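Long-range contacts in uncharacterized protein (Bacteroides ovatus, PDB 4FS7), which is of unknown function but, as an extracellular leucine-rich repeat protein of the BspA type, probably binds other proteins: residues Y2-Y11 / T19-E27; D58-A66 / T81-F90. All coordinates share one frame; numbering follows the deposited sequence. Where two conformers were deposited one is given.

Contact 1 of 2, residues Y2-Y11 / T19-E27; sequences YDFVIDEITY and TVEVSGLRE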
# COMPACT_ATOMS: atom_id res chain seq x y z
N TYR A 2 2.74 30.05 27.02
CA TYR A 2 3.93 29.51 27.79
C TYR A 2 4.05 30.11 29.20
O TYR A 2 3.41 31.12 29.51
CB TYR A 2 5.23 29.77 27.05
CG TYR A 2 5.49 31.22 26.71
CD1 TYR A 2 6.10 32.07 27.62
CD2 TYR A 2 5.12 31.75 25.48
CE1 TYR A 2 6.34 33.40 27.32
CE2 TYR A 2 5.36 33.10 25.17
CZ TYR A 2 5.98 33.91 26.10
OH TYR A 2 6.21 35.25 25.81
N ASP A 3 4.86 29.48 30.06
CA ASP A 3 5.09 29.96 31.43
C ASP A 3 6.28 30.91 31.54
O ASP A 3 6.21 31.94 32.26
CB ASP A 3 5.18 28.82 32.46
CG ASP A 3 3.88 28.02 32.59
OD1 ASP A 3 2.78 28.63 32.64
OD2 ASP A 3 3.93 26.79 32.71
N PHE A 4 7.39 30.61 30.87
CA PHE A 4 8.53 31.53 30.80
C PHE A 4 9.40 31.23 29.59
O PHE A 4 9.18 30.22 28.91
CB PHE A 4 9.34 31.49 32.11
CG PHE A 4 10.00 30.16 32.40
CD1 PHE A 4 9.33 29.17 33.03
CD2 PHE A 4 11.31 29.96 32.04
CE1 PHE A 4 9.95 27.95 33.29
CE2 PHE A 4 11.93 28.74 32.29
CZ PHE A 4 11.25 27.75 32.92
N VAL A 5 10.35 32.13 29.32
CA VAL A 5 11.26 32.10 28.17
C VAL A 5 12.69 32.19 28.67
O VAL A 5 12.98 32.98 29.58
CB VAL A 5 11.01 33.30 27.22
CG1 VAL A 5 11.87 33.20 25.96
CG2 VAL A 5 9.51 33.46 26.91
N ILE A 6 13.57 31.36 28.12
CA ILE A 6 15.02 31.47 28.33
C ILE A 6 15.69 31.47 26.96
O ILE A 6 15.45 30.54 26.19
CB ILE A 6 15.61 30.34 29.19
CG1 ILE A 6 14.91 30.29 30.55
CG2 ILE A 6 17.13 30.45 29.31
CD1 ILE A 6 15.18 31.46 31.47
N ASP A 7 16.48 32.50 26.65
CA ASP A 7 17.06 32.68 25.33
C ASP A 7 15.94 32.56 24.28
O ASP A 7 14.94 33.30 24.36
CB ASP A 7 18.25 31.72 25.14
CG ASP A 7 19.37 31.96 26.17
OD1 ASP A 7 19.69 33.14 26.42
OD2 ASP A 7 19.91 31.00 26.76
N GLU A 8 16.09 31.66 23.31
CA GLU A 8 15.14 31.57 22.21
C GLU A 8 13.98 30.62 22.46
O GLU A 8 13.13 30.45 21.60
CB GLU A 8 15.87 31.17 20.91
CG GLU A 8 16.96 32.14 20.46
CD GLU A 8 16.43 33.53 20.10
OE1 GLU A 8 15.29 33.64 19.59
OE2 GLU A 8 17.18 34.52 20.32
N ILE A 9 13.88 30.02 23.65
CA ILE A 9 13.00 28.87 23.87
C ILE A 9 11.98 29.16 24.97
O ILE A 9 12.31 29.80 25.99
CB ILE A 9 13.81 27.62 24.25
CG1 ILE A 9 14.82 27.34 23.11
CG2 ILE A 9 12.89 26.38 24.47
CD1 ILE A 9 15.85 26.30 23.45
N THR A 10 10.74 28.71 24.77
CA THR A 10 9.70 28.85 25.76
C THR A 10 9.43 27.52 26.48
O THR A 10 9.60 26.45 25.89
CB THR A 10 8.37 29.44 25.20
OG1 THR A 10 7.68 28.45 24.39
CG2 THR A 10 8.66 30.68 24.38
N TYR A 11 9.00 27.62 27.74
CA TYR A 11 8.86 26.51 28.64
C TYR A 11 7.53 26.57 29.35
O TYR A 11 7.04 27.67 29.69
CB TYR A 11 9.99 26.48 29.69
CG TYR A 11 11.37 26.35 29.06
CD1 TYR A 11 11.88 25.07 28.81
CD2 TYR A 11 12.12 27.44 28.66
CE1 TYR A 11 13.10 24.90 28.22
CE2 TYR A 11 13.36 27.27 28.10
CZ TYR A 11 13.83 25.98 27.82
OH TYR A 11 15.07 25.85 27.21
N THR A 19 10.52 20.18 37.16
CA THR A 19 10.63 19.89 35.72
C THR A 19 9.85 20.86 34.84
O THR A 19 8.85 21.48 35.26
CB THR A 19 10.17 18.45 35.37
OG1 THR A 19 8.76 18.33 35.55
CG2 THR A 19 10.93 17.41 36.19
N VAL A 20 10.33 21.00 33.62
CA VAL A 20 9.66 21.76 32.58
C VAL A 20 9.67 20.99 31.26
O VAL A 20 10.49 20.06 31.05
CB VAL A 20 10.29 23.16 32.35
CG1 VAL A 20 10.07 24.09 33.59
CG2 VAL A 20 11.75 23.05 32.00
N GLU A 21 8.73 21.38 30.42
CA GLU A 21 8.66 20.93 29.02
C GLU A 21 8.98 22.11 28.12
O GLU A 21 8.60 23.26 28.38
CB GLU A 21 7.26 20.34 28.65
CG GLU A 21 6.14 21.43 28.57
CD GLU A 21 4.73 20.99 28.12
OE1 GLU A 21 4.53 19.88 27.62
OE2 GLU A 21 3.81 21.80 28.28
N VAL A 22 9.67 21.86 27.02
CA VAL A 22 9.81 22.84 25.95
C VAL A 22 8.46 23.01 25.28
O VAL A 22 7.83 22.05 24.86
CB VAL A 22 10.81 22.34 24.89
CG1 VAL A 22 10.87 23.31 23.67
CG2 VAL A 22 12.19 22.19 25.52
N SER A 23 7.97 24.24 25.24
CA SER A 23 6.67 24.52 24.67
C SER A 23 6.72 25.27 23.35
O SER A 23 5.67 25.44 22.72
CB SER A 23 5.80 25.22 25.69
OG SER A 23 6.34 26.48 25.99
N GLY A 24 7.89 25.67 22.89
CA GLY A 24 7.97 26.40 21.63
C GLY A 24 9.21 27.25 21.56
O GLY A 24 10.12 27.15 22.39
N LEU A 25 9.22 28.12 20.55
CA LEU A 25 10.24 29.13 20.35
C LEU A 25 9.66 30.51 20.57
O LEU A 25 8.48 30.74 20.38
CB LEU A 25 10.77 29.10 18.92
CG LEU A 25 11.63 27.91 18.56
CD1 LEU A 25 11.99 27.94 17.08
CD2 LEU A 25 12.90 27.91 19.42
N ARG A 26 10.54 31.41 21.00
CA ARG A 26 10.27 32.83 20.99
C ARG A 26 9.78 33.25 19.59
O ARG A 26 10.38 32.90 18.57
CB ARG A 26 11.56 33.56 21.38
CG ARG A 26 11.43 35.01 21.60
CD ARG A 26 12.67 35.53 22.30
NE ARG A 26 13.79 35.71 21.37
CZ ARG A 26 14.42 36.86 21.13
NH1 ARG A 26 14.07 37.99 21.75
NH2 ARG A 26 15.43 36.90 20.26
N GLU A 27 8.69 34.01 19.58
CA GLU A 27 8.08 34.46 18.34
C GLU A 27 7.99 35.98 18.31
O GLU A 27 7.61 36.61 19.29
CB GLU A 27 6.69 33.86 18.21
CG GLU A 27 6.69 32.34 18.07
CD GLU A 27 5.30 31.77 17.93
OE1 GLU A 27 4.57 31.73 18.95
OE2 GLU A 27 4.95 31.37 16.80
O HOH W 1 6.08 29.45 22.27
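In a salt bridge, Arg-26 grips Glu-8 side-on with NE and NH2. The carboxylate is turned 66° from the guanidinium plane: NE lies 3.1 Å from OE1 of Glu-8, which sits in the guanidinium plane but is met from above its own, whereas NH2 meets OE2 on its syn side. The Glu-8 chain, bent at chi2 (-64°), brings its carboxylate back to the arginine. Backbone bonds continue the pairing from Arg-26 N to Glu-8 O, from Thr-10 N to Gly-24 O and from Ser-23 N to Thr-10 O. Beside these bonds the hydroxyls of Thr-10 and Ser-23 meet, OG1 to OG at 2.9 Å, and a water also held by Thr-10 OG1 bonds weakly to Leu-25 O. On the other face of the sheet, Ile-9 CG2 packs 3.8 Å from Val-22 CG1, and the Tyr-11 ring runs obliquely past Val-20 CG2 and Val-22 CG2. Val-20 CG1 touches the edge of the Phe-4 ring, 3.9 Å from CE1; that ring also stacks on Tyr-52. Ser-23 and Gly-24 both face Thr-10, a classic beta bulge in an antiparallel beta hairpin, here the one formed by strands 9-13 and 19-25.

Contact 2 of 2, residues D58-A66 / T81-F90; sequences DVVSIGYAA and TVREIGEFAF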
# COMPACT_ATOMS: atom_id res chain seq x y z
N ASP A 58 14.69 20.92 35.45
CA ASP A 58 15.19 19.95 34.48
C ASP A 58 14.26 19.93 33.27
O ASP A 58 13.05 19.87 33.44
CB ASP A 58 15.22 18.59 35.15
CG ASP A 58 16.24 18.54 36.30
OD1 ASP A 58 17.42 18.90 36.09
OD2 ASP A 58 15.82 18.20 37.44
N VAL A 59 14.86 19.98 32.09
CA VAL A 59 14.13 19.97 30.83
C VAL A 59 13.96 18.49 30.41
O VAL A 59 14.91 17.89 29.90
CB VAL A 59 14.87 20.81 29.79
CG1 VAL A 59 14.08 20.85 28.46
CG2 VAL A 59 15.16 22.25 30.29
N VAL A 60 12.78 17.94 30.66
CA VAL A 60 12.56 16.51 30.55
C VAL A 60 11.63 16.07 29.43
O VAL A 60 11.48 14.88 29.19
CB VAL A 60 12.10 15.90 31.88
CG1 VAL A 60 13.13 16.22 32.97
CG2 VAL A 60 10.71 16.39 32.29
N SER A 61 11.04 17.02 28.71
CA SER A 61 10.12 16.66 27.65
C SER A 61 10.03 17.81 26.66
O SER A 61 10.35 18.97 26.95
CB SER A 61 8.74 16.27 28.17
OG SER A 61 8.14 17.32 28.84
N ILE A 62 9.53 17.47 25.47
CA ILE A 62 9.11 18.44 24.45
C ILE A 62 7.61 18.30 24.35
O ILE A 62 7.08 17.20 24.20
CB ILE A 62 9.83 18.23 23.10
CG1 ILE A 62 11.34 18.49 23.28
CG2 ILE A 62 9.24 19.17 22.02
CD1 ILE A 62 12.14 18.12 22.13
N GLY A 63 6.92 19.43 24.47
CA GLY A 63 5.48 19.42 24.53
C GLY A 63 4.77 19.11 23.22
O GLY A 63 5.33 19.22 22.14
N TYR A 64 3.50 18.76 23.38
CA TYR A 64 2.58 18.63 22.27
C TYR A 64 2.68 19.83 21.31
O TYR A 64 2.55 20.98 21.73
CB TYR A 64 1.17 18.50 22.84
CG TYR A 64 0.06 18.34 21.84
CD1 TYR A 64 -0.55 19.44 21.26
CD2 TYR A 64 -0.39 17.07 21.48
CE1 TYR A 64 -1.60 19.27 20.34
CE2 TYR A 64 -1.44 16.90 20.57
CZ TYR A 64 -2.02 18.00 20.00
OH TYR A 64 -3.07 17.83 19.08
N ALA A 65 2.87 19.54 20.03
CA ALA A 65 2.93 20.56 19.00
C ALA A 65 3.91 21.71 19.28
O ALA A 65 3.75 22.80 18.76
CB ALA A 65 1.51 21.10 18.66
N ALA A 66 4.99 21.43 20.02
CA ALA A 66 5.83 22.53 20.49
C ALA A 66 6.43 23.35 19.34
O ALA A 66 6.41 24.60 19.37
CB ALA A 66 6.94 21.99 21.39
N THR A 81 18.41 14.64 28.67
CA THR A 81 17.42 14.70 29.71
C THR A 81 15.98 14.62 29.21
O THR A 81 15.07 14.32 30.00
CB THR A 81 17.60 15.97 30.56
OG1 THR A 81 17.58 17.12 29.70
CG2 THR A 81 18.97 15.91 31.28
N VAL A 82 15.78 14.86 27.92
CA VAL A 82 14.46 14.77 27.33
C VAL A 82 14.12 13.31 27.13
O VAL A 82 14.78 12.60 26.38
CB VAL A 82 14.37 15.58 26.02
CG1 VAL A 82 13.13 15.21 25.20
CG2 VAL A 82 14.37 17.08 26.31
N ARG A 83 13.06 12.87 27.79
CA ARG A 83 12.62 11.47 27.78
C ARG A 83 11.28 11.25 27.12
O ARG A 83 10.90 10.08 26.92
CB ARG A 83 12.61 10.87 29.17
CG ARG A 83 11.70 11.47 30.11
CD ARG A 83 11.96 10.85 31.50
NE ARG A 83 10.88 11.26 32.40
CZ ARG A 83 10.99 12.10 33.42
NH1 ARG A 83 12.16 12.64 33.77
NH2 ARG A 83 9.91 12.40 34.11
N GLU A 84 10.63 12.32 26.69
CA GLU A 84 9.31 12.24 26.06
C GLU A 84 9.19 13.37 25.07
O GLU A 84 9.61 14.49 25.35
CB GLU A 84 8.24 12.38 27.13
CG GLU A 84 6.81 12.27 26.66
CD GLU A 84 5.83 12.43 27.82
OE1 GLU A 84 6.14 11.93 28.92
OE2 GLU A 84 4.76 13.04 27.61
N ILE A 85 8.63 13.09 23.90
CA ILE A 85 8.42 14.07 22.83
C ILE A 85 6.93 13.97 22.47
O ILE A 85 6.43 12.89 22.16
CB ILE A 85 9.30 13.82 21.62
CG1 ILE A 85 10.79 13.90 22.01
CG2 ILE A 85 8.94 14.81 20.51
CD1 ILE A 85 11.76 13.54 20.86
N GLY A 86 6.23 15.09 22.51
CA GLY A 86 4.78 15.09 22.30
C GLY A 86 4.42 14.80 20.85
O GLY A 86 5.22 15.00 19.93
N GLU A 87 3.15 14.44 20.68
CA GLU A 87 2.58 14.33 19.33
C GLU A 87 2.72 15.68 18.61
O GLU A 87 2.69 16.75 19.25
CB GLU A 87 1.10 13.94 19.36
CG GLU A 87 0.85 12.57 19.88
CD GLU A 87 -0.59 12.16 19.67
OE1 GLU A 87 -1.39 13.04 19.30
OE2 GLU A 87 -0.90 10.97 19.86
N PHE A 88 2.85 15.62 17.29
CA PHE A 88 2.94 16.82 16.47
C PHE A 88 4.15 17.74 16.77
O PHE A 88 4.19 18.85 16.27
CB PHE A 88 1.65 17.66 16.49
CG PHE A 88 0.47 16.96 15.92
CD1 PHE A 88 -0.28 16.15 16.71
CD2 PHE A 88 0.11 17.13 14.60
CE1 PHE A 88 -1.38 15.48 16.21
CE2 PHE A 88 -1.00 16.46 14.09
CZ PHE A 88 -1.74 15.63 14.91
N ALA A 89 5.14 17.25 17.53
CA ALA A 89 6.13 18.19 18.06
C ALA A 89 6.89 18.97 16.98
O ALA A 89 7.22 20.14 17.20
CB ALA A 89 7.08 17.45 19.00
N PHE A 90 7.20 18.34 15.84
CA PHE A 90 7.95 18.99 14.78
C PHE A 90 7.14 18.96 13.48
O PHE A 90 7.70 19.03 12.41
CB PHE A 90 9.33 18.32 14.59
CG PHE A 90 10.01 18.02 15.89
CD1 PHE A 90 10.53 19.01 16.69
CD2 PHE A 90 10.11 16.74 16.31
CE1 PHE A 90 11.11 18.68 17.93
CE2 PHE A 90 10.70 16.40 17.50
CZ PHE A 90 11.18 17.37 18.32
O HOH W 2 5.30 15.64 25.86
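Thr-81 gives its hydroxyl to the backbone of Val-59, OG1 to O at 2.8 Å; chi1 of 55° sets OG1 between its own N and carbonyl carbon, turned to that oxygen. A valine here would probably leave Val-59 O without its hydroxyl donor. Next, Val-82 lays CG1 4.2 Å from CG1 of Ile-62. Arg-83 N binds Val-60 O almost straight (174°), and its extended side chain runs alongside Val-60, one guanidinium face over CB, while NH2 forms a salt bridge with Glu-16. Glu-84 O accepts from Ile-62 N at 3.0 Å, and in the conformer modelled a water donates to both Glu-84 OE2 and Ile-62 O. Ile-62 O also accepts Gly-86 N at 2.8 Å, so two donors grip it. Gly-86 CA lies against the backbone of Gly-63 and Tyr-64, too close for a CB. Ala-65 N approaches Glu-87 O almost head-on, and in the conformer given the Phe-88 ring lies beside that of Tyr-64, planes 53° apart. Ala-89 CB meets Ile-62 CG2 at 4.1 Å, and Phe-90 turns the edge of its ring to Ile-62 CD1, with CZ 4.0 Å away. Parallel strands that each run into a type II turn (Gly-63 to Ala-66, Gly-86 to Ala-89) are consistent with successive rungs of a leucine-rich repeat. Strand 55-62 thus lies between 19-25 and the short strand 84-85; the Phe-90 ring also meets that of Phe-113.

Overall arrangement
From the N terminus, the chain pairs strand 4-6 with 9-13, then turns back through 19-25, where contact 1 closes a hairpin with seven residues between its segments. It goes on through the antiparallel strands 49-52 and 55-62. Contact 2 then closes the next loop, with fourteen intervening residues that include strand 73-77. The two loops follow in series and neither crosses the other. They meet side by side because 19-25 and 55-62 are parallel neighbours in one mixed sheet: Val-22 O lies 2.8 Å from Gly-63 N, and the contact centres are about 11 Å apart. Together they carry the N-terminal hairpin, by way of 55-62, onto strand 84-85.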